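Local coordinates for glycosyl hydrolase, family 38 (Enterococcus faecalis, PDB 5KBP), which probably hydrolyses alpha-mannosidic linkages in carbohydrates, as a metal-dependent glycoside hydrolase of family 38, at residues V610-A615 / K670-R675; R642-T647 / T663-Q668. All blocks are in the same frame, centred on the assembly; numbering follows the deposited sequence.

Contact 1 (V610-A615 / K670-R675); sequences VMLPVA and KDHRLR
Ala615 and Lys670 meet where strand 601-613 has just ended and strand 672-679 is about to begin, and here the backbone does most of the holding. Lys670 N donates to Val614 O over 3.0 Å in a nearly straight bond (167° at the hydrogen), the donor lying 27° from the plane of that carbonyl. One residue on, the CA-H of Ala615 points straight at Lys670 O, with CA and O 3.3 Å apart. A water supplies a third link, donating to Pro613 O and to Lys670 O, each at 2.7 Å. The strands that these residues end or precede belong to different antiparallel sheets of the family 38 C-terminal region, so the contact bridges two sheets at their strand ends and is not a pairing within one. Asp671 can be followed outward from its CB, which is directed at 610-615. Its CG stands anti to the carbonyl carbon, beside the backbone N (chi1 -59°). From there OD2 reaches 3.6 Å from Ala615 CB and accepts a hydrogen bond from Ala616 N. Ala615 CB also touches Lys670 CB, 3.8 Å away, beyond which the extended lysine chain leads off. Deeper in, Leu612 CD1 approaches the His672 ring obliquely, 4.3 Å from ND1, the nitrogen that is hydrogen-bonded to Asp564 OD1 on strand 555-566.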
loop_
_atom_site.group_PDB
_atom_site.type_symbol
_atom_site.label_atom_id
_atom_site.label_comp_id
_atom_site.label_asym_id
_atom_site.label_seq_id
_atom_site.Cartn_x
_atom_site.Cartn_y
_atom_site.Cartn_z
ATOM N N VAL A 610 -11.199 11.636 -31.505
ATOM C CA VAL A 610 -11.989 12.844 -31.319
ATOM C C VAL A 610 -11.145 13.871 -30.580
ATOM O O VAL A 610 -10.260 13.527 -29.789
ATOM C CB VAL A 610 -13.310 12.554 -30.566
ATOM C CG1 VAL A 610 -13.079 12.459 -29.062
ATOM C CG2 VAL A 610 -14.354 13.602 -30.901
ATOM N N MET A 611 -11.410 15.145 -30.856
ATOM C CA MET A 611 -10.655 16.250 -30.281
ATOM C C MET A 611 -11.383 16.766 -29.046
ATOM O O MET A 611 -12.506 17.271 -29.147
ATOM C CB MET A 611 -10.465 17.369 -31.304
ATOM C CG MET A 611 -9.708 16.935 -32.545
ATOM S SD MET A 611 -7.986 16.504 -32.212
ATOM C CE MET A 611 -7.346 18.083 -31.659
ATOM N N LEU A 612 -10.740 16.644 -27.889
ATOM C CA LEU A 612 -11.363 17.017 -26.632
ATOM C C LEU A 612 -10.625 18.181 -25.981
ATOM O O LEU A 612 -9.409 18.324 -26.147
ATOM C CB LEU A 612 -11.393 15.832 -25.658
ATOM C CG LEU A 612 -12.241 14.628 -26.066
ATOM C CD1 LEU A 612 -12.296 13.612 -24.938
ATOM C CD2 LEU A 612 -13.639 15.075 -26.464
ATOM N N PRO A 613 -11.339 19.038 -25.253
ATOM C CA PRO A 613 -10.665 20.062 -24.449
ATOM C C PRO A 613 -9.699 19.423 -23.462
ATOM O O PRO A 613 -9.998 18.395 -22.852
ATOM C CB PRO A 613 -11.823 20.767 -23.733
ATOM C CG PRO A 613 -13.004 20.538 -24.622
ATOM C CD PRO A 613 -12.806 19.166 -25.199
ATOM N N VAL A 614 -8.522 20.037 -23.319
ATOM C CA VAL A 614 -7.488 19.472 -22.456
ATOM C C VAL A 614 -7.965 19.422 -21.010
ATOM O O VAL A 614 -7.673 18.469 -20.277
ATOM C CB VAL A 614 -6.181 20.272 -22.599
ATOM C CG1 VAL A 614 -5.104 19.711 -21.682
ATOM C CG2 VAL A 614 -5.716 20.253 -24.044
ATOM N N ALA A 615 -8.708 20.433 -20.584
ATOM C CA ALA A 615 -9.254 20.518 -19.232
ATOM C C ALA A 615 -10.274 21.650 -19.223
ATOM O O ALA A 615 -10.695 22.136 -20.280
ATOM C CB ALA A 615 -8.150 20.743 -18.196
ATOM N N LYS A 670 -8.476 16.099 -18.681
ATOM C CA LYS A 670 -8.918 16.407 -17.331
ATOM C C LYS A 670 -10.281 17.088 -17.359
ATOM O O LYS A 670 -10.700 17.652 -18.373
ATOM C CB LYS A 670 -7.905 17.307 -16.611
ATOM C CG LYS A 670 -6.523 16.694 -16.480
ATOM C CD LYS A 670 -5.537 17.680 -15.875
ATOM C CE LYS A 670 -4.135 17.092 -15.801
ATOM N NZ LYS A 670 -3.138 18.069 -15.277
ATOM N N ASP A 671 -10.972 17.014 -16.219
ATOM C CA ASP A 671 -12.228 17.734 -15.993
ATOM C C ASP A 671 -13.290 17.363 -17.028
ATOM O O ASP A 671 -13.899 18.225 -17.664
ATOM C CB ASP A 671 -11.991 19.247 -15.975
ATOM C CG ASP A 671 -11.009 19.671 -14.901
ATOM O OD1 ASP A 671 -11.114 19.170 -13.762
ATOM O OD2 ASP A 671 -10.129 20.507 -15.198
ATOM N N HIS A 672 -13.525 16.062 -17.188
ATOM C CA HIS A 672 -14.483 15.597 -18.181
ATOM C C HIS A 672 -15.059 14.255 -17.753
ATOM O O HIS A 672 -14.579 13.615 -16.815
ATOM C CB HIS A 672 -13.840 15.482 -19.567
ATOM C CG HIS A 672 -12.903 14.324 -19.698
ATOM N ND1 HIS A 672 -13.014 13.385 -20.703
ATOM C CD2 HIS A 672 -11.840 13.948 -18.949
ATOM C CE1 HIS A 672 -12.059 12.483 -20.567
ATOM N NE2 HIS A 672 -11.334 12.801 -19.511
ATOM N N ARG A 673 -16.102 13.836 -18.468
ATOM C CA ARG A 673 -16.757 12.554 -18.242
ATOM C C ARG A 673 -17.061 11.919 -19.589
ATOM O O ARG A 673 -17.656 12.563 -20.459
ATOM C CB ARG A 673 -18.050 12.721 -17.434
ATOM C CG ARG A 673 -18.805 11.419 -17.200
ATOM C CD ARG A 673 -20.245 11.676 -16.793
ATOM N NE ARG A 673 -20.968 12.405 -17.829
ATOM C CZ ARG A 673 -22.237 12.788 -17.729
ATOM N NH1 ARG A 673 -22.811 13.448 -18.726
ATOM N NH2 ARG A 673 -22.932 12.512 -16.635
ATOM N N LEU A 674 -16.651 10.664 -19.760
ATOM C CA LEU A 674 -16.871 9.918 -20.993
ATOM C C LEU A 674 -17.874 8.802 -20.740
ATOM O O LEU A 674 -17.721 8.026 -19.790
ATOM C CB LEU A 674 -15.561 9.335 -21.522
ATOM C CG LEU A 674 -15.677 8.496 -22.796
ATOM C CD1 LEU A 674 -16.022 9.372 -23.994
ATOM C CD2 LEU A 674 -14.397 7.714 -23.040
ATOM N N ARG A 675 -18.896 8.723 -21.591
ATOM C CA ARG A 675 -19.931 7.708 -21.475
ATOM C C ARG A 675 -20.125 7.020 -22.819
ATOM O O ARG A 675 -19.683 7.507 -23.863
ATOM C CB ARG A 675 -21.267 8.306 -21.008
ATOM C CG ARG A 675 -21.139 9.434 -19.999
ATOM C CD ARG A 675 -22.274 10.432 -20.167
ATOM N NE ARG A 675 -23.501 10.010 -19.497
ATOM C CZ ARG A 675 -24.693 10.558 -19.717
ATOM N NH1 ARG A 675 -24.821 11.539 -20.599
ATOM N NH2 ARG A 675 -25.758 10.120 -19.061
HETATM O O HOH W 1 -11.663 18.556 -20.676
#

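Contact 2 (R642-T647 / T663-Q668)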
loop_
_atom_site.group_PDB
_atom_site.type_symbol
_atom_site.label_atom_id
_atom_site.label_comp_id
_atom_site.label_asym_id
_atom_site.label_seq_id
_atom_site.Cartn_x
_atom_site.Cartn_y
_atom_site.Cartn_z
ATOM N N ARG A 642 -7.014 18.597 -27.830
ATOM C CA ARG A 642 -6.006 17.550 -27.823
ATOM C C ARG A 642 -6.639 16.271 -28.354
ATOM O O ARG A 642 -7.798 15.973 -28.027
ATOM C CB ARG A 642 -5.454 17.317 -26.409
ATOM C CG ARG A 642 -4.228 16.419 -26.337
ATOM C CD ARG A 642 -4.018 15.893 -24.924
ATOM N NE ARG A 642 -2.841 15.035 -24.818
ATOM C CZ ARG A 642 -1.722 15.378 -24.188
ATOM N NH1 ARG A 642 -1.628 16.562 -23.597
ATOM N NH2 ARG A 642 -0.698 14.536 -24.140
ATOM N N PRO A 643 -5.921 15.507 -29.178
ATOM C CA PRO A 643 -6.488 14.260 -29.705
ATOM C C PRO A 643 -6.804 13.266 -28.596
ATOM O O PRO A 643 -6.116 13.195 -27.575
ATOM C CB PRO A 643 -5.386 13.732 -30.629
ATOM C CG PRO A 643 -4.608 14.946 -31.013
ATOM C CD PRO A 643 -4.625 15.827 -29.800
ATOM N N PHE A 644 -7.868 12.492 -28.815
ATOM C CA PHE A 644 -8.325 11.499 -27.842
ATOM C C PHE A 644 -8.877 10.317 -28.634
ATOM O O PHE A 644 -9.982 10.396 -29.178
ATOM C CB PHE A 644 -9.371 12.092 -26.908
ATOM C CG PHE A 644 -9.895 11.124 -25.883
ATOM C CD1 PHE A 644 -9.226 10.935 -24.684
ATOM C CD2 PHE A 644 -11.063 10.415 -26.111
ATOM C CE1 PHE A 644 -9.706 10.050 -23.737
ATOM C CE2 PHE A 644 -11.549 9.528 -25.167
ATOM C CZ PHE A 644 -10.870 9.347 -23.980
ATOM N N GLU A 645 -8.108 9.232 -28.694
ATOM C CA GLU A 645 -8.467 8.075 -29.501
ATOM C C GLU A 645 -9.227 7.050 -28.669
ATOM O O GLU A 645 -8.896 6.802 -27.505
ATOM C CB GLU A 645 -7.215 7.437 -30.109
ATOM C CG GLU A 645 -7.501 6.338 -31.122
ATOM C CD GLU A 645 -6.266 5.925 -31.899
ATOM O OE1 GLU A 645 -5.212 6.573 -31.731
ATOM O OE2 GLU A 645 -6.349 4.952 -32.678
ATOM N N ILE A 646 -10.253 6.456 -29.275
ATOM C CA ILE A 646 -11.093 5.454 -28.631
ATOM C C ILE A 646 -11.030 4.183 -29.466
ATOM O O ILE A 646 -11.327 4.209 -30.667
ATOM C CB ILE A 646 -12.544 5.936 -28.479
ATOM C CG1 ILE A 646 -12.589 7.298 -27.783
ATOM C CG2 ILE A 646 -13.363 4.920 -27.701
ATOM C CD1 ILE A 646 -13.986 7.861 -27.637
ATOM N N THR A 647 -10.643 3.075 -28.836
ATOM C CA THR A 647 -10.526 1.782 -29.503
ATOM C C THR A 647 -11.417 0.777 -28.786
ATOM O O THR A 647 -11.214 0.498 -27.599
ATOM C CB THR A 647 -9.075 1.296 -29.522
ATOM O OG1 THR A 647 -8.248 2.277 -30.160
ATOM C CG2 THR A 647 -8.964 -0.021 -30.281
ATOM N N THR A 663 -13.458 -1.382 -24.501
ATOM C CA THR A 663 -13.012 -0.055 -24.904
ATOM C C THR A 663 -11.757 0.322 -24.128
ATOM O O THR A 663 -11.726 0.212 -22.898
ATOM C CB THR A 663 -14.111 0.984 -24.667
ATOM O OG1 THR A 663 -15.265 0.653 -25.450
ATOM C CG2 THR A 663 -13.624 2.372 -25.048
ATOM N N THR A 664 -10.726 0.761 -24.846
ATOM C CA THR A 664 -9.462 1.166 -24.249
ATOM C C THR A 664 -9.129 2.595 -24.657
ATOM O O THR A 664 -9.272 2.967 -25.826
ATOM C CB THR A 664 -8.317 0.236 -24.666
ATOM O OG1 THR A 664 -8.196 0.233 -26.095
ATOM C CG2 THR A 664 -8.575 -1.180 -24.182
ATOM N N ILE A 665 -8.687 3.394 -23.685
ATOM C CA ILE A 665 -8.294 4.779 -23.917
ATOM C C ILE A 665 -7.005 5.060 -23.156
ATOM O O ILE A 665 -6.657 4.371 -22.194
ATOM C CB ILE A 665 -9.382 5.791 -23.485
ATOM C CG1 ILE A 665 -9.595 5.734 -21.971
ATOM C CG2 ILE A 665 -10.691 5.537 -24.221
ATOM C CD1 ILE A 665 -10.495 6.826 -21.431
ATOM N N ASN A 666 -6.296 6.094 -23.602
ATOM C CA ASN A 666 -5.154 6.652 -22.884
ATOM C C ASN A 666 -5.567 8.046 -22.422
ATOM O O ASN A 666 -5.288 9.053 -23.075
ATOM C CB ASN A 666 -3.901 6.685 -23.759
ATOM C CG ASN A 666 -2.696 7.238 -23.025
ATOM O OD1 ASN A 666 -2.634 7.202 -21.796
ATOM N ND2 ASN A 666 -1.731 7.754 -23.776
ATOM N N ASN A 667 -6.242 8.096 -21.279
ATOM C CA ASN A 667 -6.873 9.322 -20.802
ATOM C C ASN A 667 -5.805 10.331 -20.401
ATOM O O ASN A 667 -5.200 10.227 -19.332
ATOM C CB ASN A 667 -7.807 9.015 -19.638
ATOM C CG ASN A 667 -8.574 10.232 -19.173
ATOM O OD1 ASN A 667 -8.613 10.542 -17.982
ATOM N ND2 ASN A 667 -9.179 10.941 -20.116
ATOM N N GLN A 668 -5.563 11.311 -21.270
ATOM C CA GLN A 668 -4.723 12.459 -20.957
ATOM C C GLN A 668 -5.551 13.739 -20.881
ATOM O O GLN A 668 -5.036 14.839 -21.091
ATOM C CB GLN A 668 -3.598 12.599 -21.980
ATOM C CG GLN A 668 -2.646 11.415 -22.010
ATOM C CD GLN A 668 -1.953 11.188 -20.678
ATOM O OE1 GLN A 668 -1.638 12.135 -19.959
ATOM N NE2 GLN A 668 -1.717 9.924 -20.341
HETATM O O HOH W 2 -9.550 -2.088 -27.149
#
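Phe644 and Ile665 cross obliquely, the aromatic ring offering its edge: Ile665 CD1 sits near the ring plane, 3.6 Å from CZ, and Ile665 CG2 lies 3.8 Å from the same carbon. The CB of Phe644 does not itself point at 663-668; CG is anti to the backbone N (chi1 180°), and it is the far end of the ring, CZ and CE1, that meets the isoleucine. Ile646 and Thr663 also meet at a slant, methyl to methyl, with 3.7 Å between Ile646 CG2 and Thr663 CG2; the Thr663 hydroxyl is engaged by Tyr778 and Thr648. At the other end Gln668 CB rests over one face of the Arg642 guanidinium, toward its rim and 3.8 Å from NE, while the guanidinium and amide planes stand 44° apart. Just past the strand's end, the bent Gln668 side chain brings NE2 back to Asn666 OD1, donating from above that carbonyl's plane. Thr647 and Thr664 form a hydrogen-bonded pair: Thr664 N gives a 2.8 Å bond to Thr647 O, and the return bond from Thr647 N to Thr664 O is weak at 3.3 Å. A water donates to Thr647 O and is also hydrogen-bonded to Thr664 OG1. With strand directions 161° apart, this is an antiparallel beta hairpin, its arms splaying from the paired threonines toward Arg642 and Gln668.

In the fold
Read from the N terminus, the chain runs up strand 601-613 and through 610-615, passes the short helix 619-625, and returns along strand 641-653, which lies beside 601-613. It then turns into strand 659-667, so contact 2 closes a short hairpin with 15 residues between its segments. Contact 1 closes the wider loop of 54 residues, and contact 2 falls wholly within it; the two do not cross. After 663-668 the chain leaves the sheet of 601-613, 641-653 and 659-667 and enters strand 672-679 of the sheet that also holds 555-566 and 745-753. Contact 1 therefore ties two sheets together, contact 2 neighbours in one. Their centres are about 10 Å apart, and Leu612 packs on Phe644 between them.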